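Local coordinates for protein putative oxidoreductase molybdopterin-binding subunit (Sulfolobus tokodaii, PDB 4ZOH) that probably oxidises aldehydes or related substrates as the large, molybdenum-binding subunit of a xanthine oxidase-family hydroxylase, holding the metal through a pterin cytosine dinucleotide, at residues V487-S492 with Y558-P563; D477-G480 with S484-V487. All coordinates share one frame; numbering follows the deposited sequence.

Contact 1 of 2, residues V487-S492 with Y558-P563. With MCN (pterin cytosine dinucleotide), chain D.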
# COMPACT_ATOMS: atom_id res chain seq x y z
N VAL A 487 -22.57 7.38 -18.03
CA VAL A 487 -22.14 7.48 -19.45
C VAL A 487 -22.65 8.81 -20.07
O VAL A 487 -21.98 9.43 -20.90
CB VAL A 487 -22.52 6.23 -20.30
CG1 VAL A 487 -23.99 6.28 -20.71
CG2 VAL A 487 -21.58 6.15 -21.54
N THR A 488 -23.80 9.28 -19.61
CA THR A 488 -24.39 10.49 -20.20
C THR A 488 -23.70 11.77 -19.74
O THR A 488 -23.20 12.54 -20.56
CB THR A 488 -25.89 10.51 -19.87
OG1 THR A 488 -26.43 9.32 -20.38
CG2 THR A 488 -26.63 11.68 -20.59
N ILE A 489 -23.76 12.03 -18.42
CA ILE A 489 -23.15 13.26 -17.87
C ILE A 489 -21.61 13.17 -17.81
O ILE A 489 -20.85 14.12 -18.23
CB ILE A 489 -23.72 13.56 -16.46
CG1 ILE A 489 -25.27 13.57 -16.48
CG2 ILE A 489 -23.20 14.92 -15.99
CD1 ILE A 489 -25.94 14.39 -17.60
N GLY A 490 -21.13 12.04 -17.30
CA GLY A 490 -19.69 11.85 -17.25
C GLY A 490 -19.15 11.72 -18.67
O GLY A 490 -18.05 12.20 -18.97
N GLY A 491 -19.89 11.09 -19.58
CA GLY A 491 -19.36 10.95 -20.98
C GLY A 491 -19.37 12.30 -21.71
O GLY A 491 -18.45 12.62 -22.51
N SER A 492 -20.36 13.13 -21.40
CA SER A 492 -20.35 14.48 -22.02
C SER A 492 -19.15 15.27 -21.53
O SER A 492 -18.47 15.95 -22.36
CB SER A 492 -21.66 15.19 -21.74
OG SER A 492 -22.72 14.51 -22.40
N TYR A 558 -18.69 19.62 -17.26
CA TYR A 558 -19.96 19.68 -17.97
C TYR A 558 -21.07 19.98 -16.96
O TYR A 558 -21.46 19.13 -16.18
CB TYR A 558 -20.21 18.34 -18.75
CG TYR A 558 -21.54 18.30 -19.49
CD1 TYR A 558 -21.77 19.15 -20.62
CD2 TYR A 558 -22.57 17.46 -19.06
CE1 TYR A 558 -23.00 19.12 -21.30
CE2 TYR A 558 -23.81 17.45 -19.73
CZ TYR A 558 -24.00 18.28 -20.85
OH TYR A 558 -25.17 18.26 -21.51
N ASN A 559 -21.51 21.23 -16.93
CA ASN A 559 -22.60 21.66 -16.04
C ASN A 559 -23.91 21.16 -16.65
O ASN A 559 -24.08 21.19 -17.83
CB ASN A 559 -22.59 23.19 -15.80
CG ASN A 559 -22.44 23.98 -17.11
OD1 ASN A 559 -21.58 23.66 -17.96
ND2 ASN A 559 -23.26 25.03 -17.28
N VAL A 560 -24.80 20.60 -15.86
CA VAL A 560 -26.04 20.01 -16.44
C VAL A 560 -27.17 21.07 -16.40
O VAL A 560 -27.73 21.32 -15.34
CB VAL A 560 -26.44 18.73 -15.71
CG1 VAL A 560 -27.82 18.19 -16.19
CG2 VAL A 560 -25.33 17.66 -15.84
N LYS A 561 -27.48 21.67 -17.55
CA LYS A 561 -28.55 22.65 -17.66
C LYS A 561 -29.93 22.03 -17.92
O LYS A 561 -30.92 22.61 -17.55
CB LYS A 561 -28.20 23.72 -18.70
CG LYS A 561 -27.15 24.67 -18.17
CD LYS A 561 -26.22 25.16 -19.27
CE LYS A 561 -25.94 26.66 -19.16
NZ LYS A 561 -25.28 27.15 -20.40
N GLN A 562 -29.99 20.82 -18.47
CA GLN A 562 -31.26 20.23 -18.88
C GLN A 562 -31.84 19.46 -17.73
O GLN A 562 -31.13 19.03 -16.82
CB GLN A 562 -31.10 19.33 -20.12
CG GLN A 562 -30.34 19.96 -21.30
CD GLN A 562 -28.83 19.89 -21.12
OE1 GLN A 562 -28.26 19.70 -19.99
NE2 GLN A 562 -28.14 20.07 -22.22
N PRO A 563 -33.17 19.26 -17.75
CA PRO A 563 -33.65 18.39 -16.72
C PRO A 563 -33.32 16.87 -17.01
O PRO A 563 -32.73 16.52 -18.07
CB PRO A 563 -35.15 18.69 -16.73
CG PRO A 563 -35.46 19.02 -18.14
CD PRO A 563 -34.25 19.77 -18.62
N1 MCN D . -24.74 2.53 -21.67
C2 MCN D . -24.60 2.74 -23.03
N3 MCN D . -25.48 3.53 -23.72
C4 MCN D . -26.53 4.12 -23.03
C5 MCN D . -26.69 3.91 -21.66
C6 MCN D . -25.77 3.13 -20.96
O2 MCN D . -23.68 2.25 -23.69
N4 MCN D . -27.36 4.87 -23.71
C1' MCN D . -23.74 1.70 -21.00
C2D MCN D . -22.61 2.58 -20.46
O2' MCN D . -21.54 2.71 -21.35
C3' MCN D . -22.12 1.78 -19.28
C4D MCN D . -23.41 1.41 -18.69
O4D MCN D . -24.28 1.08 -19.86
O3' MCN D . -21.41 0.64 -19.64
C5' MCN D . -23.62 2.76 -18.03
O5' MCN D . -24.86 2.91 -17.62
PA MCN D . -25.46 4.34 -17.14
O1A MCN D . -24.75 5.56 -17.46
O2A MCN D . -26.87 4.11 -17.60
O3A MCN D . -25.47 3.96 -15.50
PB MCN D . -24.17 4.20 -14.57
O1B MCN D . -24.25 5.63 -14.05
O2B MCN D . -22.89 3.82 -15.15
O3B MCN D . -24.49 3.18 -13.47
C10 MCN D . -25.27 3.48 -12.28
C9' MCN D . -26.34 2.44 -12.07
C8' MCN D . -26.97 2.53 -10.78
S8' MCN D . -27.69 4.05 -10.26
C7' MCN D . -27.15 1.45 -9.98
S7' MCN D . -28.05 1.51 -8.44
C6' MCN D . -26.73 0.12 -10.37
C7 MCN D . -26.51 0.05 -11.92
O9' MCN D . -25.72 1.17 -12.26
N5' MCN D . -25.58 -0.38 -9.61
C4A MCN D . -24.65 -1.29 -10.13
N8' MCN D . -25.77 -1.20 -12.28
C4B MCN D . -24.79 -1.71 -11.49
N1' MCN D . -23.97 -2.62 -12.04
C2' MCN D . -22.96 -3.10 -11.32
N2' MCN D . -22.16 -3.97 -11.89
N3' MCN D . -22.75 -2.74 -9.95
C4' MCN D . -23.62 -1.82 -9.32
O4' MCN D . -23.44 -1.51 -8.10

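Contact 2 of 2, residues D477-G480 with S484-V487. With MCN (pterin cytosine dinucleotide), chain D.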
# COMPACT_ATOMS: atom_id res chain seq x y z
N ASP A 477 -12.26 17.26 -9.29
CA ASP A 477 -13.42 16.98 -8.48
C ASP A 477 -14.33 16.03 -9.25
O ASP A 477 -13.98 15.53 -10.32
CB ASP A 477 -14.20 18.29 -8.09
CG ASP A 477 -14.77 18.24 -6.68
OD1 ASP A 477 -14.59 19.17 -5.89
OD2 ASP A 477 -15.41 17.25 -6.32
N GLY A 478 -15.48 15.74 -8.68
CA GLY A 478 -16.44 14.88 -9.37
C GLY A 478 -17.71 14.83 -8.59
O GLY A 478 -17.77 15.23 -7.40
N ILE A 479 -18.74 14.31 -9.26
CA ILE A 479 -19.95 14.03 -8.58
C ILE A 479 -20.06 12.57 -8.16
O ILE A 479 -20.06 12.28 -6.95
CB ILE A 479 -21.22 14.62 -9.31
CG1 ILE A 479 -21.16 16.16 -9.23
CG2 ILE A 479 -22.53 14.03 -8.72
CD1 ILE A 479 -21.47 16.74 -7.82
N GLY A 480 -20.23 11.65 -9.13
CA GLY A 480 -20.29 10.23 -8.77
C GLY A 480 -21.10 9.36 -9.74
O GLY A 480 -21.53 9.86 -10.77
N SER A 484 -28.04 6.64 -12.94
CA SER A 484 -27.81 6.25 -14.32
C SER A 484 -27.35 7.46 -15.12
O SER A 484 -27.88 7.79 -16.20
CB SER A 484 -29.06 5.61 -14.87
OG SER A 484 -29.48 4.51 -14.02
N ARG A 485 -26.34 8.10 -14.57
CA ARG A 485 -25.84 9.38 -15.06
C ARG A 485 -24.48 9.25 -15.67
O ARG A 485 -24.02 10.15 -16.36
CB ARG A 485 -25.79 10.42 -13.88
CG ARG A 485 -24.62 10.19 -12.89
CD ARG A 485 -24.76 11.03 -11.57
NE ARG A 485 -24.65 12.46 -11.84
CZ ARG A 485 -23.49 13.09 -12.12
NH1 ARG A 485 -22.36 12.40 -12.08
NH2 ARG A 485 -23.46 14.41 -12.40
N THR A 486 -23.80 8.14 -15.45
CA THR A 486 -22.35 8.15 -15.72
C THR A 486 -21.98 8.24 -17.19
O THR A 486 -21.17 9.13 -17.58
CB THR A 486 -21.66 6.96 -15.09
OG1 THR A 486 -21.96 6.97 -13.70
CG2 THR A 486 -20.21 7.03 -15.31
N VAL A 487 -22.57 7.38 -18.03
CA VAL A 487 -22.14 7.48 -19.45
C VAL A 487 -22.65 8.81 -20.07
O VAL A 487 -21.98 9.43 -20.90
CB VAL A 487 -22.52 6.23 -20.30
CG1 VAL A 487 -23.99 6.28 -20.71
CG2 VAL A 487 -21.58 6.15 -21.54
N1 MCN D . -24.74 2.53 -21.67
C2 MCN D . -24.60 2.74 -23.03
N3 MCN D . -25.48 3.53 -23.72
C4 MCN D . -26.53 4.12 -23.03
C5 MCN D . -26.69 3.91 -21.66
C6 MCN D . -25.77 3.13 -20.96
O2 MCN D . -23.68 2.25 -23.69
N4 MCN D . -27.36 4.87 -23.71
C1' MCN D . -23.74 1.70 -21.00
C2D MCN D . -22.61 2.58 -20.46
O2' MCN D . -21.54 2.71 -21.35
C3' MCN D . -22.12 1.78 -19.28
C4D MCN D . -23.41 1.41 -18.69
O4D MCN D . -24.28 1.08 -19.86
O3' MCN D . -21.41 0.64 -19.64
C5' MCN D . -23.62 2.76 -18.03
O5' MCN D . -24.86 2.91 -17.62
PA MCN D . -25.46 4.34 -17.14
O1A MCN D . -24.75 5.56 -17.46
O2A MCN D . -26.87 4.11 -17.60
O3A MCN D . -25.47 3.96 -15.50
PB MCN D . -24.17 4.20 -14.57
O1B MCN D . -24.25 5.63 -14.05
O2B MCN D . -22.89 3.82 -15.15
O3B MCN D . -24.49 3.18 -13.47
C10 MCN D . -25.27 3.48 -12.28
C9' MCN D . -26.34 2.44 -12.07
C8' MCN D . -26.97 2.53 -10.78
S8' MCN D . -27.69 4.05 -10.26
C7' MCN D . -27.15 1.45 -9.98
S7' MCN D . -28.05 1.51 -8.44
C6' MCN D . -26.73 0.12 -10.37
C7 MCN D . -26.51 0.05 -11.92
O9' MCN D . -25.72 1.17 -12.26
N5' MCN D . -25.58 -0.38 -9.61
C4A MCN D . -24.65 -1.29 -10.13
N8' MCN D . -25.77 -1.20 -12.28
C4B MCN D . -24.79 -1.71 -11.49
N1' MCN D . -23.97 -2.62 -12.04
C2' MCN D . -22.96 -3.10 -11.32
N2' MCN D . -22.16 -3.97 -11.89
N3' MCN D . -22.75 -2.74 -9.95
C4' MCN D . -23.62 -1.82 -9.32
O4' MCN D . -23.44 -1.51 -8.10

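Contact 1 of 2, residues V487-S492 with Y558-P563
Tyr558 lays one face of its ring against Ser492, and the contact can be followed outward along the tyrosine. CB leaves the end of strand 553-559 pointing at the helix, and CG anti to the backbone N (chi1 178°) sets the ring face against Ser492. From CG onward all six ring atoms lie within 4.2 Å of Ser492 CB, CD2 and CE2 nearest; this carbon is 3.6 Å from the centroid of the Tyr558 ring and only 12° off its normal, a CH-pi contact over the middle of the face. Tyr558 CD2 is also 4.0 Å from Ile489 CG2, with Ile489 O nearby at an oblique angle. Beyond CE2 and CZ, the OH leaves the pair to hydrogen-bond His663. Ser492 OG is turned to Thr488 O (2.7 Å), an oxygen that also accepts Ser492 N, while CB is the atom that rests on the ring. Two residues on, Val560 CG2 presses tightly on Ile489 CG2 at 3.5 Å. At the start of 487-492, Val487 N donates a nearly straight hydrogen bond to MCN O1A (2.9 Å, 169°). The arrangement is a helix packed on side chains of the outermost strand of a sheet and the loop after it, beside the dinucleotide site, where the helix's first turn meets the cofactor phosphate.

Contact 2 of 2, residues D477-G480 with S484-V487
Arg485 reaches back to Ile479 and Gly480, just before the turn that leads into helix 486-512. The second segment starts at Ser484, whose CA lies 3.5 Å from MCN O3A, the oxygen bridging the two phosphates, while its hydroxyl bonds Glu672. Arg485 comes next. Its backbone N gives a weak bond to MCN O1B, and its side chain runs the other way, where a bend at chi3 (-66°) brings the guanidinium onto Ile479. Ile479 CG2 sits over the centre of one guanidinium face, 3.7 Å from Arg485 CZ. At the edge, Arg485 NH1 donates to Gly480 O at 3.0 Å, on a carbonyl lone pair though tilted somewhat from the guanidinium plane. The same NH1 makes a salt bridge with Glu421, whose OE1 also takes Ile479 N and Gly480 N, while NE and NH2 go to the carbonyls of Phe417 and Trp420; the group is thus fixed in rotation. Thr486 then grips MCN O1B twice, with N at 2.9 Å and OG1 at 2.7 Å. Last, Val487 packs CG1 beside the cytosine, 3.6 Å from MCN C6. Around them, Thr486 and Val487 touch helix 446-458, while Ile479 touches both Arg193 of helix 188-199 and Trp420 of strand 420-427.

Overall arrangement
Val487 belongs to both contacts, whose centres are about 8 Å apart: contact 2 ends on the first turn of helix 486-512 and contact 1 starts there. The backbone of 485-487 and the Thr486 hydroxyl hold the cofactor pyrophosphate at the N-terminal end of the helix, Arg485 N weakly, and there the helix dipole would probably add to the pull on the phosphates; contact 1 seats the following turn on strand 553-559. Glu421 joins the two, salt-bridged to Arg485 and backbone-bonded to Tyr558. Molybdenum lies about 9 Å from the side chain of Arg485 and about 13 Å from that of Ile489. Neither contact reaches the metal; their hydrogen bonds to the cofactor go to its pyrophosphate.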